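Long-range contacts in flavohemoglobin (Malassezia yamatoensis, PDB 6O0A), which probably detoxifies nitric oxide with its heme, drawing electrons through bound FAD, and is required for nitric oxide resistance in the skin commensal Malassezia: residues A[171-176]-A[258-263]; A[190-195]-A[231-236]; A[26-31]-A[140-145]. All blocks are in the same frame, centred on the assembly; numbering follows the deposited sequence. Where two conformers were deposited one is given.

Contact 1: A[171-176]-A[258-263]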
ATOM      1  N   ARG A 171       1.879  13.887 -11.096  1.00 14.12           N
ATOM      2  CA  ARG A 171       3.163  13.238 -11.306  0.59 15.62           C
ATOM      3  C   ARG A 171       4.046  14.172 -12.120  1.00 13.11           C
ATOM      4  O   ARG A 171       3.557  15.060 -12.831  1.00 16.73           O
ATOM      5  CB  ARG A 171       3.008  11.877 -11.995  0.59 13.78           C
ATOM      6  CG  ARG A 171       2.159  11.888 -13.250  0.59 16.85           C
ATOM      7  CD  ARG A 171       1.934  10.456 -13.709  0.59 15.54           C
ATOM      8  NE  ARG A 171       1.074  10.353 -14.879  0.59 29.20           N
ATOM      9  CZ  ARG A 171      -0.239  10.140 -14.818  0.59 27.39           C
ATOM     10  NH1 ARG A 171      -0.944  10.046 -15.932  0.59 35.12           N
ATOM     11  NH2 ARG A 171      -0.841  10.022 -13.643  0.59 25.44           N
ATOM     12  N   ALA A 172       5.359  13.976 -11.985  1.00 12.36           N
ATOM     13  CA  ALA A 172       6.334  14.856 -12.615  1.00 12.26           C
ATOM     14  C   ALA A 172       7.496  14.022 -13.135  1.00 10.08           C
ATOM     15  O   ALA A 172       7.722  12.898 -12.690  1.00 14.37           O
ATOM     16  CB  ALA A 172       6.839  15.937 -11.645  1.00 14.44           C
ATOM     17  N   LYS A 173       8.250  14.596 -14.073  1.00 13.07           N
ATOM     18  CA  LYS A 173       9.300  13.848 -14.758  1.00 13.82           C
ATOM     19  C   LYS A 173      10.562  13.776 -13.907  1.00 11.96           C
ATOM     20  O   LYS A 173      11.009  14.792 -13.364  1.00 14.58           O
ATOM     21  CB  LYS A 173       9.617  14.497 -16.107  1.00 16.66           C
ATOM     22  CG  LYS A 173      10.257  13.552 -17.115  1.00 29.30           C
ATOM     23  CD  LYS A 173       9.289  12.466 -17.579  1.00 35.86           C
ATOM     24  CE  LYS A 173       8.337  12.965 -18.652  1.00 40.53           C
ATOM     25  NZ  LYS A 173       7.504  11.853 -19.198  1.00 32.65           N
ATOM     26  N   PHE A 174      11.124  12.572 -13.789  1.00 12.43           N
ATOM     27  CA  PHE A 174      12.379  12.337 -13.090  1.00 12.80           C
ATOM     28  C   PHE A 174      13.362  11.624 -14.006  1.00 14.30           C
ATOM     29  O   PHE A 174      12.968  10.897 -14.924  1.00 17.38           O
ATOM     30  CB  PHE A 174      12.174  11.495 -11.814  1.00 13.37           C
ATOM     31  CG  PHE A 174      11.678  12.292 -10.638  1.00 15.72           C
ATOM     32  CD1 PHE A 174      10.382  12.787 -10.616  1.00 14.70           C
ATOM     33  CD2 PHE A 174      12.508  12.545  -9.556  1.00 14.70           C
ATOM     34  CE1 PHE A 174       9.916  13.530  -9.537  1.00 16.63           C
ATOM     35  CE2 PHE A 174      12.053  13.292  -8.465  1.00 15.58           C
ATOM     36  CZ  PHE A 174      10.748  13.780  -8.457  1.00 14.19           C
ATOM     37  N   LYS A 175      14.645  11.826 -13.735  1.00 12.97           N
ATOM     38  CA  LYS A 175      15.716  11.166 -14.461  1.00 14.60           C
ATOM     39  C   LYS A 175      16.392  10.141 -13.553  1.00 17.65           C
ATOM     40  O   LYS A 175      16.639  10.402 -12.368  1.00 15.12           O
ATOM     41  CB  LYS A 175      16.732  12.199 -14.968  1.00 14.88           C
ATOM     42  CG  LYS A 175      17.991  11.615 -15.603  1.00 26.64           C
ATOM     43  CD  LYS A 175      19.164  12.578 -15.445  1.00 42.31           C
ATOM     44  CE  LYS A 175      19.669  13.083 -16.777  1.00 49.62           C
ATOM     45  NZ  LYS A 175      20.899  13.919 -16.611  1.00 51.23           N
ATOM     46  N   LEU A 176      16.685   8.973 -14.107  1.00 14.76           N
ATOM     47  CA  LEU A 176      17.413   7.946 -13.368  1.00 13.52           C
ATOM     48  C   LEU A 176      18.893   8.326 -13.344  1.00 16.44           C
ATOM     49  O   LEU A 176      19.546   8.378 -14.392  1.00 17.78           O
ATOM     50  CB  LEU A 176      17.176   6.578 -14.010  1.00 14.05           C
ATOM     51  CG  LEU A 176      17.949   5.423 -13.364  1.00 15.76           C
ATOM     52  CD1 LEU A 176      17.572   5.246 -11.866  1.00 12.75           C
ATOM     53  CD2 LEU A 176      17.715   4.113 -14.125  1.00 13.98           C
ATOM     54  N   LEU A 258      14.043   8.776 -18.483  1.00 15.88           N
ATOM     55  CA  LEU A 258      13.055   9.670 -17.897  1.00 15.43           C
ATOM     56  C   LEU A 258      11.787   8.882 -17.599  1.00 20.46           C
ATOM     57  O   LEU A 258      11.236   8.227 -18.492  1.00 19.97           O
ATOM     58  CB  LEU A 258      12.745  10.826 -18.856  1.00 17.63           C
ATOM     59  CG  LEU A 258      13.935  11.688 -19.262  1.00 17.20           C
ATOM     60  CD1 LEU A 258      13.504  12.720 -20.289  1.00 29.95           C
ATOM     61  CD2 LEU A 258      14.522  12.352 -18.033  1.00 21.08           C
ATOM     62  N   LEU A 259      11.322   8.953 -16.353  1.00 12.52           N
ATOM     63  CA  LEU A 259      10.074   8.336 -15.922  1.00 14.51           C
ATOM     64  C   LEU A 259       9.309   9.339 -15.074  1.00 15.27           C
ATOM     65  O   LEU A 259       9.907  10.203 -14.427  1.00 17.78           O
ATOM     66  CB  LEU A 259      10.310   7.044 -15.093  1.00 14.75           C
ATOM     67  CG  LEU A 259      10.992   5.860 -15.793  1.00 21.04           C
ATOM     68  CD1 LEU A 259      11.034   4.654 -14.879  1.00 24.48           C
ATOM     69  CD2 LEU A 259      10.246   5.523 -17.071  1.00 25.68           C
ATOM     70  N   ASP A 260       7.987   9.215 -15.056  1.00 13.48           N
ATOM     71  CA  ASP A 260       7.166  10.069 -14.205  1.00 13.04           C
ATOM     72  C   ASP A 260       7.038   9.453 -12.813  1.00 14.05           C
ATOM     73  O   ASP A 260       6.902   8.232 -12.669  1.00 13.09           O
ATOM     74  CB  ASP A 260       5.773  10.274 -14.823  1.00 12.17           C
ATOM     75  CG  ASP A 260       5.753  11.374 -15.897  1.00 26.68           C
ATOM     76  OD1 ASP A 260       6.585  12.304 -15.848  1.00 30.67           O
ATOM     77  OD2 ASP A 260       4.882  11.329 -16.780  1.00 32.78           O
ATOM     78  N   ILE A 261       7.084  10.303 -11.782  1.00 12.08           N
ATOM     79  CA  ILE A 261       6.938   9.862 -10.394  1.00 13.79           C
ATOM     80  C   ILE A 261       5.877  10.717  -9.718  1.00 13.36           C
ATOM     81  O   ILE A 261       5.861  11.947  -9.873  1.00 13.21           O
ATOM     82  CB  ILE A 261       8.261   9.945  -9.609  1.00 12.55           C
ATOM     83  CG1 ILE A 261       9.344   9.135 -10.328  1.00 14.45           C
ATOM     84  CG2 ILE A 261       8.052   9.430  -8.170  1.00 13.44           C
ATOM     85  CD1 ILE A 261      10.659   8.971  -9.549  1.00 11.30           C
ATOM     86  N   SER A 262       4.998  10.066  -8.956  1.00 10.66           N
ATOM     87  CA  SER A 262       3.924  10.757  -8.262  1.00 10.53           C
ATOM     88  C   SER A 262       4.467  11.519  -7.053  1.00 11.07           C
ATOM     89  O   SER A 262       5.652  11.457  -6.709  1.00 13.39           O
ATOM     90  CB  SER A 262       2.865   9.765  -7.792  1.00 14.83           C
ATOM     91  OG  SER A 262       3.348   9.035  -6.657  1.00 13.35           O
ATOM     92  N   ASN A 263       3.561  12.220  -6.389  1.00 12.66           N
ATOM     93  CA  ASN A 263       3.853  12.776  -5.088  1.00 10.65           C
ATOM     94  C   ASN A 263       3.851  11.657  -4.049  1.00 10.15           C
ATOM     95  O   ASN A 263       3.271  10.593  -4.271  1.00 13.15           O
ATOM     96  CB  ASN A 263       2.831  13.865  -4.771  1.00 15.35           C
ATOM     97  CG  ASN A 263       3.055  15.115  -5.617  1.00 16.48           C
ATOM     98  OD1 ASN A 263       4.193  15.408  -6.012  1.00 16.40           O
ATOM     99  ND2 ASN A 263       1.987  15.851  -5.899  1.00 15.31           N
TER
HETATM  100  O   HOH W   1       9.152   9.660 -20.115  1.00 40.18           O

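Contact 2: A[190-195]-A[231-236]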
ATOM      1  N   VAL A 190      18.125   5.517  -7.960  1.00 13.68           N
ATOM      2  CA  VAL A 190      18.030   6.893  -7.472  1.00 12.79           C
ATOM      3  C   VAL A 190      17.603   7.798  -8.621  1.00 13.57           C
ATOM      4  O   VAL A 190      18.251   7.810  -9.673  1.00 13.39           O
ATOM      5  CB  VAL A 190      19.360   7.387  -6.882  1.00 16.50           C
ATOM      6  CG1 VAL A 190      19.213   8.844  -6.402  1.00 16.18           C
ATOM      7  CG2 VAL A 190      19.831   6.465  -5.730  1.00 15.16           C
ATOM      8  N   PHE A 191      16.538   8.582  -8.398  1.00 12.44           N
ATOM      9  CA  PHE A 191      15.981   9.500  -9.384  1.00 12.60           C
ATOM     10  C   PHE A 191      16.097  10.948  -8.911  1.00 15.95           C
ATOM     11  O   PHE A 191      16.011  11.236  -7.712  1.00 13.47           O
ATOM     12  CB  PHE A 191      14.493   9.204  -9.652  1.00 11.37           C
ATOM     13  CG  PHE A 191      14.222   7.861 -10.288  1.00 15.83           C
ATOM     14  CD1 PHE A 191      14.075   6.721  -9.508  1.00 15.99           C
ATOM     15  CD2 PHE A 191      14.080   7.751 -11.657  1.00 16.82           C
ATOM     16  CE1 PHE A 191      13.805   5.489 -10.093  1.00 16.17           C
ATOM     17  CE2 PHE A 191      13.809   6.527 -12.251  1.00 14.55           C
ATOM     18  CZ  PHE A 191      13.683   5.393 -11.469  1.00 14.14           C
ATOM     19  N   GLU A 192      16.252  11.872  -9.854  1.00 15.03           N
ATOM     20  CA  GLU A 192      16.216  13.296  -9.554  1.00 12.80           C
ATOM     21  C   GLU A 192      15.275  13.993 -10.519  1.00 13.82           C
ATOM     22  O   GLU A 192      15.024  13.492 -11.620  1.00 14.38           O
ATOM     23  CB  GLU A 192      17.620  13.919  -9.637  1.00 15.33           C
ATOM     24  CG  GLU A 192      18.491  13.479  -8.464  1.00 12.96           C
ATOM     25  CD  GLU A 192      19.909  14.007  -8.548  1.00 17.71           C
ATOM     26  OE1 GLU A 192      20.193  14.794  -9.471  1.00 22.18           O
ATOM     27  OE2 GLU A 192      20.731  13.627  -7.691  1.00 20.19           O
ATOM     28  N   PRO A 193      14.712  15.138 -10.128  1.00 15.31           N
ATOM     29  CA  PRO A 193      13.757  15.813 -11.023  1.00 13.47           C
ATOM     30  C   PRO A 193      14.382  16.141 -12.367  1.00 16.01           C
ATOM     31  O   PRO A 193      15.542  16.559 -12.456  1.00 16.17           O
ATOM     32  CB  PRO A 193      13.381  17.088 -10.260  1.00 18.69           C
ATOM     33  CG  PRO A 193      13.597  16.749  -8.846  1.00 20.90           C
ATOM     34  CD  PRO A 193      14.780  15.789  -8.811  1.00 22.09           C
ATOM     35  N   ALA A 194      13.585  15.954 -13.417  1.00 15.37           N
ATOM     36  CA  ALA A 194      13.942  16.327 -14.776  1.00 18.35           C
ATOM     37  C   ALA A 194      13.044  17.434 -15.297  1.00 20.23           C
ATOM     38  O   ALA A 194      13.078  17.742 -16.493  1.00 19.93           O
ATOM     39  CB  ALA A 194      13.874  15.109 -15.706  1.00 17.06           C
ATOM     40  N   ASP A 195      12.200  18.004 -14.442  1.00 12.91           N
ATOM     41  CA  ASP A 195      11.526  19.246 -14.764  1.00 13.25           C
ATOM     42  C   ASP A 195      11.597  20.120 -13.513  1.00 17.89           C
ATOM     43  O   ASP A 195      12.312  19.802 -12.560  1.00 18.23           O
ATOM     44  CB  ASP A 195      10.116  18.982 -15.329  1.00 16.44           C
ATOM     45  CG  ASP A 195       9.179  18.290 -14.357  1.00 19.43           C
ATOM     46  OD1 ASP A 195       9.271  18.547 -13.140  1.00 17.32           O
ATOM     47  OD2 ASP A 195       8.323  17.491 -14.826  1.00 16.49           O
ATOM     48  N   GLU A 231      17.384  15.170  -0.173  1.00 17.11           N
ATOM     49  CA  GLU A 231      16.027  15.687  -0.298  1.00 19.64           C
ATOM     50  C   GLU A 231      15.688  16.024  -1.740  1.00 18.80           C
ATOM     51  O   GLU A 231      14.507  16.163  -2.076  1.00 23.09           O
ATOM     52  CB  GLU A 231      15.846  16.909   0.603  1.00 27.65           C
ATOM     53  CG  GLU A 231      15.278  16.552   1.971  1.00 48.37           C
ATOM     54  CD  GLU A 231      15.892  17.359   3.103  1.00 66.88           C
ATOM     55  OE1 GLU A 231      16.860  18.109   2.848  1.00 76.39           O
ATOM     56  OE2 GLU A 231      15.407  17.237   4.251  1.00 65.84           O
ATOM     57  N   THR A 232      16.698  16.135  -2.594  1.00 17.95           N
ATOM     58  CA  THR A 232      16.529  16.372  -4.022  1.00 20.48           C
ATOM     59  C   THR A 232      16.357  15.083  -4.824  1.00 19.18           C
ATOM     60  O   THR A 232      16.379  15.131  -6.062  1.00 18.69           O
ATOM     61  CB  THR A 232      17.735  17.147  -4.546  1.00 25.27           C
ATOM     62  OG1 THR A 232      18.923  16.442  -4.163  1.00 21.94           O
ATOM     63  CG2 THR A 232      17.771  18.538  -3.937  1.00 29.03           C
ATOM     64  N   GLN A 233      16.179  13.942  -4.153  1.00 12.73           N
ATOM     65  CA  GLN A 233      16.148  12.635  -4.799  1.00 12.39           C
ATOM     66  C   GLN A 233      14.941  11.818  -4.356  1.00 13.87           C
ATOM     67  O   GLN A 233      14.405  12.005  -3.258  1.00 14.59           O
ATOM     68  CB  GLN A 233      17.433  11.843  -4.482  1.00 15.42           C
ATOM     69  CG  GLN A 233      18.673  12.547  -4.964  1.00 17.50           C
ATOM     70  CD  GLN A 233      19.941  11.898  -4.460  1.00 19.83           C
ATOM     71  OE1 GLN A 233      19.963  11.279  -3.387  1.00 17.44           O
ATOM     72  NE2 GLN A 233      21.003  12.025  -5.234  1.00 19.63           N
ATOM     73  N   ARG A 234      14.525  10.892  -5.223  1.00 13.78           N
ATOM     74  CA  ARG A 234      13.633   9.794  -4.856  1.00 14.34           C
ATOM     75  C   ARG A 234      14.394   8.499  -5.090  1.00 18.01           C
ATOM     76  O   ARG A 234      14.854   8.248  -6.212  1.00 15.63           O
ATOM     77  CB  ARG A 234      12.344   9.798  -5.682  1.00 13.61           C
ATOM     78  CG  ARG A 234      11.535  11.075  -5.549  1.00 13.23           C
ATOM     79  CD  ARG A 234      10.887  11.200  -4.174  1.00 13.39           C
ATOM     80  NE  ARG A 234       9.864  12.239  -4.213  1.00 12.69           N
ATOM     81  CZ  ARG A 234       9.569  13.052  -3.206  1.00 13.17           C
ATOM     82  NH1 ARG A 234      10.214  12.949  -2.044  1.00 15.63           N
ATOM     83  NH2 ARG A 234       8.632  13.974  -3.357  1.00 14.05           N
ATOM     84  N   ARG A 235      14.528   7.688  -4.046  1.00 11.44           N
ATOM     85  CA  ARG A 235      15.268   6.437  -4.120  1.00 11.26           C
ATOM     86  C   ARG A 235      14.345   5.281  -3.763  1.00 12.14           C
ATOM     87  O   ARG A 235      13.590   5.366  -2.791  1.00 12.76           O
ATOM     88  CB  ARG A 235      16.478   6.463  -3.186  1.00 10.11           C
ATOM     89  CG  ARG A 235      17.237   5.149  -3.149  1.00 12.20           C
ATOM     90  CD  ARG A 235      18.270   5.174  -2.026  1.00 11.59           C
ATOM     91  NE  ARG A 235      18.869   3.851  -1.845  1.00 12.56           N
ATOM     92  CZ  ARG A 235      19.360   3.430  -0.683  1.00 14.92           C
ATOM     93  NH1 ARG A 235      19.307   4.225   0.373  1.00 16.09           N
ATOM     94  NH2 ARG A 235      19.899   2.221  -0.582  1.00 16.32           N
ATOM     95  N   ILE A 236      14.399   4.214  -4.564  1.00 12.68           N
ATOM     96  CA  ILE A 236      13.578   3.024  -4.379  1.00 10.20           C
ATOM     97  C   ILE A 236      14.418   1.795  -4.716  1.00 10.72           C
ATOM     98  O   ILE A 236      15.376   1.866  -5.494  1.00 14.84           O
ATOM     99  CB  ILE A 236      12.296   3.047  -5.252  1.00 11.53           C
ATOM    100  CG1 ILE A 236      12.680   3.120  -6.742  1.00 12.60           C
ATOM    101  CG2 ILE A 236      11.404   4.224  -4.850  1.00 11.15           C
ATOM    102  CD1 ILE A 236      11.463   3.088  -7.688  1.00 14.17           C
TER
HETATM  103  O   HOH W   2      20.886  15.859  -5.984  1.00 29.53           O

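Contact 3: A[26-31]-A[140-145]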
ATOM      1  N   PRO A  26     -32.480  -1.208   6.564  1.00 23.36           N
ATOM      2  CA  PRO A  26     -33.001  -2.580   6.437  1.00 22.71           C
ATOM      3  C   PRO A  26     -32.758  -3.180   5.071  1.00 21.96           C
ATOM      4  O   PRO A  26     -32.621  -4.403   4.949  1.00 21.39           O
ATOM      5  CB  PRO A  26     -34.505  -2.422   6.706  1.00 22.25           C
ATOM      6  CG  PRO A  26     -34.698  -1.041   7.180  1.00 29.78           C
ATOM      7  CD  PRO A  26     -33.576  -0.228   6.662  1.00 24.57           C
ATOM      8  N   VAL A  27     -32.705  -2.359   4.025  1.00 19.55           N
ATOM      9  CA  VAL A  27     -32.435  -2.891   2.695  1.00 20.09           C
ATOM     10  C   VAL A  27     -31.001  -3.390   2.604  1.00 24.34           C
ATOM     11  O   VAL A  27     -30.740  -4.474   2.067  1.00 23.61           O
ATOM     12  CB  VAL A  27     -32.733  -1.833   1.620  1.00 19.22           C
ATOM     13  CG1 VAL A  27     -32.458  -2.404   0.224  1.00 17.40           C
ATOM     14  CG2 VAL A  27     -34.175  -1.344   1.748  1.00 21.47           C
ATOM     15  N   ILE A  28     -30.046  -2.592   3.101  1.00 19.89           N
ATOM     16  CA  ILE A  28     -28.650  -3.017   3.116  1.00 18.47           C
ATOM     17  C   ILE A  28     -28.505  -4.269   3.964  1.00 24.61           C
ATOM     18  O   ILE A  28     -27.833  -5.232   3.575  1.00 30.25           O
ATOM     19  CB  ILE A  28     -27.739  -1.887   3.632  1.00 19.74           C
ATOM     20  CG1 ILE A  28     -27.825  -0.659   2.725  1.00 16.90           C
ATOM     21  CG2 ILE A  28     -26.294  -2.364   3.714  1.00 23.31           C
ATOM     22  CD1 ILE A  28     -27.547  -0.981   1.258  1.00 17.28           C
ATOM     23  N   GLN A  29     -29.143  -4.267   5.138  1.00 23.69           N
ATOM     24  CA  GLN A  29     -29.107  -5.427   6.027  1.00 27.89           C
ATOM     25  C   GLN A  29     -29.585  -6.688   5.313  1.00 29.44           C
ATOM     26  O   GLN A  29     -28.942  -7.742   5.394  1.00 36.91           O
ATOM     27  CB  GLN A  29     -29.966  -5.152   7.266  1.00 27.79           C
ATOM     28  CG  GLN A  29     -30.076  -6.326   8.218  1.00 44.24           C
ATOM     29  CD  GLN A  29     -28.782  -6.581   8.955  1.00 60.35           C
ATOM     30  OE1 GLN A  29     -28.124  -5.648   9.414  1.00 66.45           O
ATOM     31  NE2 GLN A  29     -28.404  -7.850   9.071  1.00 68.58           N
ATOM     32  N   ALA A  30     -30.712  -6.597   4.605  1.00 32.63           N
ATOM     33  CA  ALA A  30     -31.313  -7.777   3.992  1.00 28.68           C
ATOM     34  C   ALA A  30     -30.575  -8.239   2.740  1.00 31.87           C
ATOM     35  O   ALA A  30     -30.574  -9.437   2.443  1.00 35.35           O
ATOM     36  CB  ALA A  30     -32.777  -7.509   3.653  1.00 30.04           C
ATOM     37  N   THR A  31     -29.953  -7.329   1.995  1.00 26.78           N
ATOM     38  CA  THR A  31     -29.331  -7.674   0.721  1.00 24.44           C
ATOM     39  C   THR A  31     -27.817  -7.805   0.802  1.00 26.91           C
ATOM     40  O   THR A  31     -27.189  -8.172  -0.196  1.00 27.92           O
ATOM     41  CB  THR A  31     -29.693  -6.630  -0.345  1.00 21.95           C
ATOM     42  OG1 THR A  31     -29.171  -5.357   0.056  1.00 22.05           O
ATOM     43  CG2 THR A  31     -31.203  -6.535  -0.505  1.00 22.86           C
ATOM     44  N   VAL A 140     -31.364  -0.595  -5.477  1.00 15.68           N
ATOM     45  CA  VAL A 140     -30.450   0.334  -6.131  1.00 15.83           C
ATOM     46  C   VAL A 140     -30.347   1.626  -5.329  1.00 13.75           C
ATOM     47  O   VAL A 140     -29.255   2.169  -5.139  1.00 16.54           O
ATOM     48  CB  VAL A 140     -30.908   0.588  -7.581  1.00 18.78           C
ATOM     49  CG1 VAL A 140     -30.080   1.697  -8.211  1.00 21.10           C
ATOM     50  CG2 VAL A 140     -30.819  -0.702  -8.385  1.00 17.31           C
ATOM     51  N   GLU A 141     -31.477   2.109  -4.794  1.00 15.83           N
ATOM     52  CA  GLU A 141     -31.450   3.343  -4.008  1.00 15.75           C
ATOM     53  C   GLU A 141     -30.582   3.191  -2.761  1.00 16.07           C
ATOM     54  O   GLU A 141     -29.756   4.058  -2.452  1.00 18.86           O
ATOM     55  CB  GLU A 141     -32.872   3.747  -3.618  1.00 14.19           C
ATOM     56  CG  GLU A 141     -32.947   5.081  -2.903  1.00 16.45           C
ATOM     57  CD  GLU A 141     -34.354   5.394  -2.455  1.00 27.28           C
ATOM     58  OE1 GLU A 141     -35.240   5.521  -3.326  1.00 24.67           O
ATOM     59  OE2 GLU A 141     -34.587   5.483  -1.235  1.00 25.20           O
ATOM     60  N   ALA A 142     -30.754   2.090  -2.027  1.00 16.93           N
ATOM     61  CA  ALA A 142     -30.009   1.915  -0.785  1.00 15.30           C
ATOM     62  C   ALA A 142     -28.514   1.758  -1.045  1.00 15.88           C
ATOM     63  O   ALA A 142     -27.691   2.361  -0.346  1.00 17.17           O
ATOM     64  CB  ALA A 142     -30.554   0.711  -0.018  1.00 15.20           C
ATOM     65  N   TRP A 143     -28.138   0.967  -2.052  1.00 16.37           N
ATOM     66  CA  TRP A 143     -26.716   0.783  -2.329  1.00 19.51           C
ATOM     67  C   TRP A 143     -26.093   2.029  -2.951  1.00 14.65           C
ATOM     68  O   TRP A 143     -24.906   2.308  -2.733  1.00 16.67           O
ATOM     69  CB  TRP A 143     -26.517  -0.463  -3.202  1.00 18.18           C
ATOM     70  CG  TRP A 143     -26.622  -1.697  -2.353  1.00 15.06           C
ATOM     71  CD1 TRP A 143     -27.726  -2.489  -2.173  1.00 17.05           C
ATOM     72  CD2 TRP A 143     -25.605  -2.221  -1.481  1.00 18.64           C
ATOM     73  NE1 TRP A 143     -27.441  -3.499  -1.270  1.00 19.22           N
ATOM     74  CE2 TRP A 143     -26.148  -3.354  -0.834  1.00 20.47           C
ATOM     75  CE3 TRP A 143     -24.288  -1.850  -1.198  1.00 21.11           C
ATOM     76  CZ2 TRP A 143     -25.416  -4.117   0.079  1.00 20.37           C
ATOM     77  CZ3 TRP A 143     -23.560  -2.611  -0.298  1.00 21.58           C
ATOM     78  CH2 TRP A 143     -24.127  -3.733   0.327  1.00 19.97           C
ATOM     79  N   THR A 144     -26.878   2.809  -3.694  1.00 17.05           N
ATOM     80  CA  THR A 144     -26.396   4.106  -4.155  1.00 16.95           C
ATOM     81  C   THR A 144     -26.049   5.019  -2.980  1.00 15.47           C
ATOM     82  O   THR A 144     -25.025   5.712  -3.004  1.00 19.06           O
ATOM     83  CB  THR A 144     -27.446   4.736  -5.069  1.00 16.80           C
ATOM     84  OG1 THR A 144     -27.582   3.913  -6.236  1.00 15.80           O
ATOM     85  CG2 THR A 144     -27.056   6.153  -5.474  1.00 19.47           C
ATOM     86  N   GLU A 145     -26.890   5.030  -1.938  1.00 14.85           N
ATOM     87  CA  GLU A 145     -26.577   5.826  -0.758  1.00 16.38           C
ATOM     88  C   GLU A 145     -25.261   5.377  -0.132  1.00 17.97           C
ATOM     89  O   GLU A 145     -24.418   6.211   0.221  1.00 19.49           O
ATOM     90  CB  GLU A 145     -27.707   5.732   0.264  1.00 18.77           C
ATOM     91  CG  GLU A 145     -27.480   6.686   1.436  1.00 19.93           C
ATOM     92  CD  GLU A 145     -28.572   6.630   2.490  1.00 24.78           C
ATOM     93  OE1 GLU A 145     -29.672   6.111   2.202  1.00 22.62           O
ATOM     94  OE2 GLU A 145     -28.315   7.110   3.616  1.00 29.66           O
TER

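Contact 1: A[171-176]-A[258-263]
The Lys173 side chain leaves with CG opposite the backbone N (chi1 -157°) and then bends twice, at chi2 and chi3, which folds it over the carboxylate of Asp260. Asp260 CG lies beside its own backbone N (chi1 -82°), which puts OD1 against the bent lysine chain; the two side chains cross obliquely. Lys173 CD rests 3.2 Å from Asp260 OD1. Lys173 NZ stands over the carboxylate plane, in line with neither oxygen and nearly equidistant from Asp260 OD1 (3.5 Å, the salt bridge) and OD2 (3.6 Å), which points to a rather loose ion pair. A water accepts from Lys173 NZ and donates to Leu258 O, giving the ammonium a second link to the same strand.

Strands 171-181 and 258-262 are antiparallel neighbours in the six-stranded antiparallel beta-barrel of the ferredoxin-reductase-like FAD-binding domain. Phe174 with Leu259 and Ala172 with Ile261 form the hydrogen-bonded pairs; Phe174 N to Leu259 O is 2.7 Å and Ala172 N to Ile261 O is 3.0 Å. Lys173 and Asp260 lie opposite each other in a non-hydrogen-bonded pair.

On the face bearing Ala172, Phe174, Leu259 and Ile261 the packing is apolar. Ile261 CD1 sits over the Phe174 ring, 4.1 Å from its centroid and 29° off the normal, a CH-pi contact. Phe191 from strand 186-193 and Ile208 and Ile210 from strand 207-213 also pack against Ile261.

Contact 2: A[190-195]-A[231-236]
Gln233 and Glu192 run side by side and point the same way, and the glutamine side chain can be followed outward along this contact. Its CB lies 3.6 Å from Phe191 O and also comes near Val190 CG1. Chi1 of -60° sets CG beside the backbone N, where it meets both CG and OE2 of Glu192. Beyond CG the chain is extended, and Gln233 CD passes 3.7 Å from Val190 CG1, the two side chains at an oblique angle. At the tip, NE2 donates to Glu192 OE2 over 2.9 Å in an almost straight bond, 176° at the hydrogen. The acceptor lies only 2° out of the amide plane, and the carboxylate receives the N-H on its anti lone pair, with the two flat groups nearly coplanar. The other amide atom, OE1, accepts from Glu230 N, so both ends of the amide have a partner and its rotation is fixed.

The setting is the junction of strands 186-193 and 234-239 in the FAD-domain barrel, the latter standing last in the strand order of the sheet. Phe191 and Arg234 form the hydrogen-bonded pair, with Phe191 N 2.8 Å from Arg234 O, while Val190 and Arg235 make the next, non-hydrogen-bonded pair. Val190 CG2 touches Arg235 CG at 3.9 Å, and the guanidinium beyond forms salt bridges with Asp188 and Glu326.

On the other face, Arg234 O lies at the edge of the Phe191 ring, in its plane. Ile236 CD1 reaches Phe191 CE1 at 4.1 Å. At the end of strand 186-193, Pro193 CD sits 3.2 Å from Thr232 O, in the loop leading into strand 234-239, a buried carbonyl oxygen for which the model contains no polar partner.

Contact 3: A[26-31]-A[140-145]
Thr31 OG1 is gripped from two directions: it accepts from Trp143 NE1 at 2.9 Å and donates to Val27 O at 2.7 Å. The indole bond is fairly straight, 163° at the hydrogen, and the hydroxyl lies close to the ring plane, at the pyrrole edge. With OG1 between its backbone N and carbonyl carbon, the threonine can reach back one helical turn to Val27 O. That carbonyl also takes the backbone N-H of Thr31, and the two donors reach it from opposite faces of its plane.

Ile28 approaches the indole from above. Its CD1 stands 3.4 Å from the centroid of the five-membered ring, only 9° off the normal, a close CH-pi contact. The same methyl meets Ala142 CB at 3.7 Å, and Val27 CG1 lies equally near that CB.

The two segments belong to helices 25-53 and 137-163 of the all-helical globin domain, the first and last of its helices, and cross at -99° with axes 9.1 Å apart. The small Ala142 faces the first helix at the crossing, where Val27 is its nearest counterpart by CA position. Helix 75-89 packs on Ile28 and Trp143 through Ala84. With a hydrogen bond at its edge and a methyl over one face, the Trp143 indole is probably held against rotation, and its buried N-H is satisfied without water.

How the contacts relate
Contacts 1 and 2 belong to one antiparallel sheet, their centres 8 Å apart, and meet where strands 171-181 and 186-193 adjoin: Lys175 N lies 2.7 Å from Glu192 O and Lys173 O 2.8 Å from Ala194 N, both probable hydrogen bonds. Contact 3 stands apart in the globin domain, its centre 43 Å from that of contact 1 and 47 Å from that of contact 2. Helix 137-163 is followed in the chain by strand 171-181, connecting the domains. FAD lies beside the barrel contacts, about 6 Å from the Ile236 side chain and about 10 Å from that of Ser262; heme is about 10 Å from the side chains of Arg171 and Trp143.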